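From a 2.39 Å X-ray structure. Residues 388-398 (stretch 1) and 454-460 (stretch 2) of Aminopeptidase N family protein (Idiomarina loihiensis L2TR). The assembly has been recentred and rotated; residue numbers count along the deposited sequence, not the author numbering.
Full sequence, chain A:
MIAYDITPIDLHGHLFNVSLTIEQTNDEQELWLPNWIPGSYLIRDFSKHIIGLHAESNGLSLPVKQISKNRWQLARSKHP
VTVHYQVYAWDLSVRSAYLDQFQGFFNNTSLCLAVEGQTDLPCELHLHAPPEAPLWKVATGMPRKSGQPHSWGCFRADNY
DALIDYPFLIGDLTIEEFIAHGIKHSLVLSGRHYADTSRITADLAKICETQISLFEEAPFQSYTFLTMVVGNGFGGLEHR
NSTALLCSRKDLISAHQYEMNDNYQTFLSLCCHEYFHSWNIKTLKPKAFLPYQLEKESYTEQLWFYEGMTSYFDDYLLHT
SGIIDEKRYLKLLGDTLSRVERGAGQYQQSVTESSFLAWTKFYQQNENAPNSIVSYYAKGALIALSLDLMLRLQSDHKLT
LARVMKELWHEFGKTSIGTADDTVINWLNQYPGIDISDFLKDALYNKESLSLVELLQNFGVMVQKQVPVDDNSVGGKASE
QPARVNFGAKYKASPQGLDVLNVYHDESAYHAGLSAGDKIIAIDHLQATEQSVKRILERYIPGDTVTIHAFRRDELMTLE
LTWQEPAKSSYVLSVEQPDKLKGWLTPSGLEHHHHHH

Stretch 1 (388-398) DLMLRLQSDHK
Stretch 2 (454-460) ELLQNFG

This is an apolar contact between the C-terminal parts of two helices and the turns that follow them, with no hydrogen bond crossing between the stretches. It buries 406 Å² in total, both sides summed.

Stretch 1 starts within a helix, with phi/psi near -65/-42 through L393, then Q394 (-75/-14) and S395 (-123/16). A type I' turn runs from S395 to K398. D396 (49/51) and H397 (64/24) have positive phi, as that turn requires. Stretch 2 begins in a helix that started earlier in the chain and passes into a type I turn from Q457 to G460. Its phi/psi are L455 -55/-45, L456 -74/-28, Q457 -66/-38, N458 -64/-12, F459 -115/13 and G460 80/20. The positive phi of G460 favours glycine.

The register is set by two CA pairs: L389 CA to L455 CA at 6.8 Å, and L393 CA to N458 CA at 8.6 Å. Both chains advance together, so the two segments run in broadly the same direction.

L389, R392 and L393 point toward stretch 2. L455, N458 and F459 point back toward stretch 1.

F459 has the largest covered area. Its chi1 is m (-75°) and chi2 is 76°. Buried L389 lies over one face of this buried ring: L389 CG is 4.0 Å from the centroid, a CH-pi contact, and 3.6 Å from F459 CE1. L393 CD2 makes a van der Waals contact with F459 CE1 at 3.5 Å. R392 CB meets the ring edge, 4.0 Å from F459 CZ. H397 (chi1 m, chi2 -58°) brings CE1 within 4.0 Å of F459 CE2. These two rings are oblique, with centroids 5.9 Å apart and planes at 77°.

Leucine side chains and M390 make the other apolar contacts, by van der Waals packing. L389 (chi1 -95°, chi2 29°) places CB 3.9 Å from L455 CG and CD2 4.0 Å from L456 CD2. L455 has chi1 -132° and chi2 29°. L456 (m, t) starts away from stretch 1, but its end comes nearer. Selenomethionine M390 (m, t, p) also starts away, yet M390 CG lies 3.8 Å from L455 CD2. L393 (m, t) puts CD1 4.1 Å from L455 CD1 and 4.0 Å from N458 ND2 (N458 chi1 m, chi2 -47°).

Within stretch 1, R392 (m, t, t) makes a salt bridge to D388 (chi1 t), one helical turn earlier: R392 NE to D388 OD1 is 2.9 Å. Both also bond elsewhere in the structure. S395 OG (chi1 p) donates to L391 O at 2.6 Å, tying the turn to the helix. In stretch 2, G460 N closes the turn onto Q457 O at 2.9 Å.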

ATOM      1  N   ASP A 388      -7.194  14.766  14.765  1.00 57.04           N
ATOM      2  CA  ASP A 388      -7.643  13.998  15.916  1.00 55.84           C
ATOM      3  C   ASP A 388      -7.374  14.767  17.211  1.00 59.21           C
ATOM      4  O   ASP A 388      -8.234  14.856  18.084  1.00 62.83           O
ATOM      5  CB  ASP A 388      -6.939  12.638  15.954  1.00 46.55           C
ATOM      6  CG  ASP A 388      -7.718  11.596  16.737  1.00 47.37           C
ATOM      7  OD1 ASP A 388      -8.847  11.896  17.182  1.00 50.04           O
ATOM      8  OD2 ASP A 388      -7.206  10.470  16.900  1.00 53.35           O
ATOM      9  N   LEU A 389      -6.177  15.325  17.329  1.00 58.98           N
ATOM     10  CA  LEU A 389      -5.805  16.081  18.517  1.00 58.27           C
ATOM     11  C   LEU A 389      -6.566  17.401  18.615  1.00 59.49           C
ATOM     12  O   LEU A 389      -7.039  17.778  19.687  1.00 58.97           O
ATOM     13  CB  LEU A 389      -4.294  16.327  18.516  1.00 53.37           C
ATOM     14  CG  LEU A 389      -3.428  15.334  19.309  1.00 59.41           C
ATOM     15  CD1 LEU A 389      -4.059  13.958  19.357  1.00 56.96           C
ATOM     16  CD2 LEU A 389      -2.048  15.277  18.687  1.00 56.82           C
HETATM   17  N   MSE A 390      -6.692  18.096  17.491  1.00 57.40           N
HETATM   18  CA  MSE A 390      -7.399  19.365  17.465  1.00 54.24           C
HETATM   19  C   MSE A 390      -8.882  19.210  17.801  1.00 63.50           C
HETATM   20  O   MSE A 390      -9.423  19.963  18.611  1.00 67.13           O
HETATM   21  CB  MSE A 390      -7.241  20.018  16.101  1.00 50.51           C
HETATM   22  CG  MSE A 390      -5.861  20.603  15.875  1.00 56.24           C
HETATM   23 SE   MSE A 390      -5.646  21.299  14.092  1.00 80.14          SE
HETATM   24  CE  MSE A 390      -6.540  23.005  14.295  1.00 78.18           C
ATOM     25  N   LEU A 391      -9.532  18.233  17.178  1.00 63.39           N
ATOM     26  CA  LEU A 391     -10.944  17.975  17.418  1.00 61.70           C
ATOM     27  C   LEU A 391     -11.188  17.605  18.881  1.00 64.04           C
ATOM     28  O   LEU A 391     -12.220  17.946  19.453  1.00 65.76           O
ATOM     29  CB  LEU A 391     -11.431  16.842  16.506  1.00 59.36           C
ATOM     30  CG  LEU A 391     -12.110  17.192  15.176  1.00 60.71           C
ATOM     31  CD1 LEU A 391     -11.571  18.483  14.599  1.00 68.15           C
ATOM     32  CD2 LEU A 391     -11.899  16.043  14.210  1.00 60.48           C
ATOM     33  N   ARG A 392     -10.236  16.908  19.488  1.00 60.98           N
ATOM     34  CA  ARG A 392     -10.389  16.508  20.876  1.00 61.21           C
ATOM     35  C   ARG A 392     -10.349  17.711  21.808  1.00 66.63           C
ATOM     36  O   ARG A 392     -11.189  17.839  22.693  1.00 67.40           O
ATOM     37  CB  ARG A 392      -9.305  15.493  21.259  1.00 61.28           C
ATOM     38  CG  ARG A 392      -9.450  14.160  20.528  1.00 59.25           C
ATOM     39  CD  ARG A 392      -8.330  13.195  20.858  1.00 55.91           C
ATOM     40  NE  ARG A 392      -8.385  11.999  20.020  1.00 53.76           N
ATOM     41  CZ  ARG A 392      -8.471  10.756  20.491  1.00 57.67           C
ATOM     42  NH1 ARG A 392      -8.515  10.531  21.803  1.00 54.26           N
ATOM     43  NH2 ARG A 392      -8.503   9.731  19.651  1.00 54.39           N
ATOM     44  N   LEU A 393      -9.386  18.602  21.600  1.00 64.34           N
ATOM     45  CA  LEU A 393      -9.260  19.785  22.444  1.00 66.16           C
ATOM     46  C   LEU A 393     -10.434  20.751  22.248  1.00 64.48           C
ATOM     47  O   LEU A 393     -10.917  21.354  23.205  1.00 62.75           O
ATOM     48  CB  LEU A 393      -7.944  20.504  22.141  1.00 66.26           C
ATOM     49  CG  LEU A 393      -6.667  19.686  22.339  1.00 70.38           C
ATOM     50  CD1 LEU A 393      -5.472  20.483  21.847  1.00 66.80           C
ATOM     51  CD2 LEU A 393      -6.509  19.318  23.805  1.00 70.96           C
ATOM     52  N   GLN A 394     -10.888  20.880  21.006  1.00 62.15           N
ATOM     53  CA  GLN A 394     -11.985  21.779  20.670  1.00 62.62           C
ATOM     54  C   GLN A 394     -13.374  21.295  21.082  1.00 64.69           C
ATOM     55  O   GLN A 394     -14.329  22.074  21.083  1.00 65.40           O
ATOM     56  CB  GLN A 394     -11.975  22.069  19.166  1.00 55.28           C
ATOM     57  CG  GLN A 394     -10.913  23.063  18.734  1.00 59.40           C
ATOM     58  CD  GLN A 394     -10.931  23.315  17.238  1.00 66.50           C
ATOM     59  OE1 GLN A 394     -11.997  23.380  16.620  1.00 70.54           O
ATOM     60  NE2 GLN A 394      -9.751  23.473  16.649  1.00 64.12           N
ATOM     61  N   SER A 395     -13.485  20.017  21.426  1.00 65.18           N
ATOM     62  CA  SER A 395     -14.765  19.444  21.837  1.00 69.13           C
ATOM     63  C   SER A 395     -14.606  18.854  23.233  1.00 70.50           C
ATOM     64  O   SER A 395     -15.431  18.068  23.695  1.00 67.56           O
ATOM     65  CB  SER A 395     -15.192  18.343  20.860  1.00 70.91           C
ATOM     66  OG  SER A 395     -14.298  17.240  20.902  1.00 66.86           O
ATOM     67  N   ASP A 396     -13.532  19.257  23.898  1.00 74.66           N
ATOM     68  CA  ASP A 396     -13.213  18.770  25.228  1.00 76.76           C
ATOM     69  C   ASP A 396     -13.293  17.247  25.257  1.00 76.38           C
ATOM     70  O   ASP A 396     -13.964  16.651  26.100  1.00 76.23           O
ATOM     71  CB  ASP A 396     -14.140  19.390  26.275  1.00 86.21           C
ATOM     72  CG  ASP A 396     -13.510  19.418  27.655  1.00 97.93           C
ATOM     73  OD1 ASP A 396     -12.316  19.778  27.752  1.00 99.23           O
ATOM     74  OD2 ASP A 396     -14.203  19.089  28.640  1.00101.36           O
ATOM     75  N   HIS A 397     -12.606  16.642  24.291  1.00 71.88           N
ATOM     76  CA  HIS A 397     -12.495  15.198  24.139  1.00 67.26           C
ATOM     77  C   HIS A 397     -13.772  14.420  23.847  1.00 71.09           C
ATOM     78  O   HIS A 397     -13.848  13.222  24.114  1.00 71.50           O
ATOM     79  CB  HIS A 397     -11.799  14.635  25.372  1.00 66.43           C
ATOM     80  CG  HIS A 397     -10.545  15.370  25.724  1.00 75.44           C
ATOM     81  ND1 HIS A 397      -9.491  15.505  24.845  1.00 76.40           N
ATOM     82  CD2 HIS A 397     -10.193  16.051  26.838  1.00 79.34           C
ATOM     83  CE1 HIS A 397      -8.546  16.238  25.403  1.00 78.63           C
ATOM     84  NE2 HIS A 397      -8.946  16.583  26.614  1.00 80.95           N
ATOM     85  N   LYS A 398     -14.769  15.084  23.280  1.00 69.32           N
ATOM     86  CA  LYS A 398     -16.012  14.400  22.964  1.00 69.45           C
ATOM     87  C   LYS A 398     -16.058  13.940  21.517  1.00 63.85           C
ATOM     88  O   LYS A 398     -16.735  12.965  21.191  1.00 57.21           O
ATOM     89  CB  LYS A 398     -17.214  15.296  23.285  1.00 77.49           C
ATOM     90  CG  LYS A 398     -17.406  15.492  24.780  1.00 89.46           C
ATOM     91  CD  LYS A 398     -17.321  14.147  25.500  1.00 99.98           C
ATOM     92  CE  LYS A 398     -16.968  14.305  26.969  1.00105.33           C
ATOM     93  NZ  LYS A 398     -16.494  13.018  27.555  1.00103.78           N
ATOM     94  N   GLU A 454       3.350  21.789  19.696  1.00 73.57           N
ATOM     95  CA  GLU A 454       2.431  22.381  20.657  1.00 77.33           C
ATOM     96  C   GLU A 454       1.257  21.433  20.894  1.00 71.54           C
ATOM     97  O   GLU A 454       0.886  21.150  22.035  1.00 73.97           O
ATOM     98  CB  GLU A 454       1.937  23.734  20.132  1.00 87.57           C
ATOM     99  CG  GLU A 454       1.083  24.517  21.121  1.00 99.59           C
ATOM    100  CD  GLU A 454       0.846  25.956  20.688  1.00105.98           C
ATOM    101  OE1 GLU A 454       1.837  26.706  20.560  1.00107.11           O
ATOM    102  OE2 GLU A 454      -0.327  26.336  20.475  1.00105.01           O
ATOM    103  N   LEU A 455       0.693  20.934  19.799  1.00 68.29           N
ATOM    104  CA  LEU A 455      -0.438  20.013  19.830  1.00 65.04           C
ATOM    105  C   LEU A 455      -0.151  18.785  20.691  1.00 61.86           C
ATOM    106  O   LEU A 455      -0.989  18.370  21.485  1.00 60.52           O
ATOM    107  CB  LEU A 455      -0.768  19.581  18.400  1.00 62.55           C
ATOM    108  CG  LEU A 455      -2.212  19.616  17.898  1.00 59.01           C
ATOM    109  CD1 LEU A 455      -3.007  20.701  18.604  1.00 57.25           C
ATOM    110  CD2 LEU A 455      -2.194  19.862  16.396  1.00 57.50           C
ATOM    111  N   LEU A 456       1.036  18.207  20.530  1.00 59.59           N
ATOM    112  CA  LEU A 456       1.430  17.020  21.291  1.00 57.62           C
ATOM    113  C   LEU A 456       1.753  17.347  22.746  1.00 59.74           C
ATOM    114  O   LEU A 456       1.603  16.504  23.636  1.00 62.46           O
ATOM    115  CB  LEU A 456       2.640  16.352  20.629  1.00 49.54           C
ATOM    116  CG  LEU A 456       2.330  15.646  19.307  1.00 55.92           C
ATOM    117  CD1 LEU A 456       3.586  15.520  18.454  1.00 56.37           C
ATOM    118  CD2 LEU A 456       1.717  14.281  19.608  1.00 57.30           C
ATOM    119  N   GLN A 457       2.206  18.573  22.976  1.00 60.03           N
ATOM    120  CA  GLN A 457       2.544  19.020  24.314  1.00 65.34           C
ATOM    121  C   GLN A 457       1.253  19.069  25.129  1.00 67.32           C
ATOM    122  O   GLN A 457       1.236  18.725  26.312  1.00 72.02           O
ATOM    123  CB  GLN A 457       3.193  20.404  24.248  1.00 72.92           C
ATOM    124  CG  GLN A 457       4.347  20.585  25.215  1.00 86.82           C
ATOM    125  CD  GLN A 457       5.197  21.795  24.880  1.00 96.74           C
ATOM    126  OE1 GLN A 457       4.734  22.933  24.956  1.00 99.19           O
ATOM    127  NE2 GLN A 457       6.446  21.552  24.497  1.00 97.24           N
ATOM    128  N   ASN A 458       0.169  19.482  24.479  1.00 61.05           N
ATOM    129  CA  ASN A 458      -1.123  19.564  25.136  1.00 63.66           C
ATOM    130  C   ASN A 458      -1.626  18.202  25.590  1.00 67.21           C
ATOM    131  O   ASN A 458      -2.590  18.114  26.348  1.00 76.24           O
ATOM    132  CB  ASN A 458      -2.158  20.209  24.213  1.00 67.57           C
ATOM    133  CG  ASN A 458      -1.995  21.709  24.125  1.00 77.27           C
ATOM    134  OD1 ASN A 458      -1.852  22.385  25.145  1.00 81.58           O
ATOM    135  ND2 ASN A 458      -2.028  22.241  22.908  1.00 78.29           N
ATOM    136  N   PHE A 459      -0.982  17.140  25.121  1.00 64.15           N
ATOM    137  CA  PHE A 459      -1.380  15.796  25.516  1.00 57.28           C
ATOM    138  C   PHE A 459      -0.284  15.112  26.305  1.00 55.89           C
ATOM    139  O   PHE A 459      -0.322  13.906  26.520  1.00 54.09           O
ATOM    140  CB  PHE A 459      -1.754  14.949  24.299  1.00 56.02           C
ATOM    141  CG  PHE A 459      -3.087  15.302  23.707  1.00 56.70           C
ATOM    142  CD1 PHE A 459      -3.244  16.448  22.938  1.00 55.32           C
ATOM    143  CD2 PHE A 459      -4.187  14.477  23.910  1.00 51.68           C
ATOM    144  CE1 PHE A 459      -4.483  16.774  22.382  1.00 52.25           C
ATOM    145  CE2 PHE A 459      -5.431  14.793  23.360  1.00 47.53           C
ATOM    146  CZ  PHE A 459      -5.578  15.939  22.591  1.00 47.50           C
ATOM    147  N   GLY A 460       0.699  15.892  26.734  1.00 59.06           N
ATOM    148  CA  GLY A 460       1.785  15.348  27.530  1.00 59.60           C
ATOM    149  C   GLY A 460       2.869  14.620  26.763  1.00 58.19           C
ATOM    150  O   GLY A 460       3.617  13.833  27.346  1.00 59.21           O
TER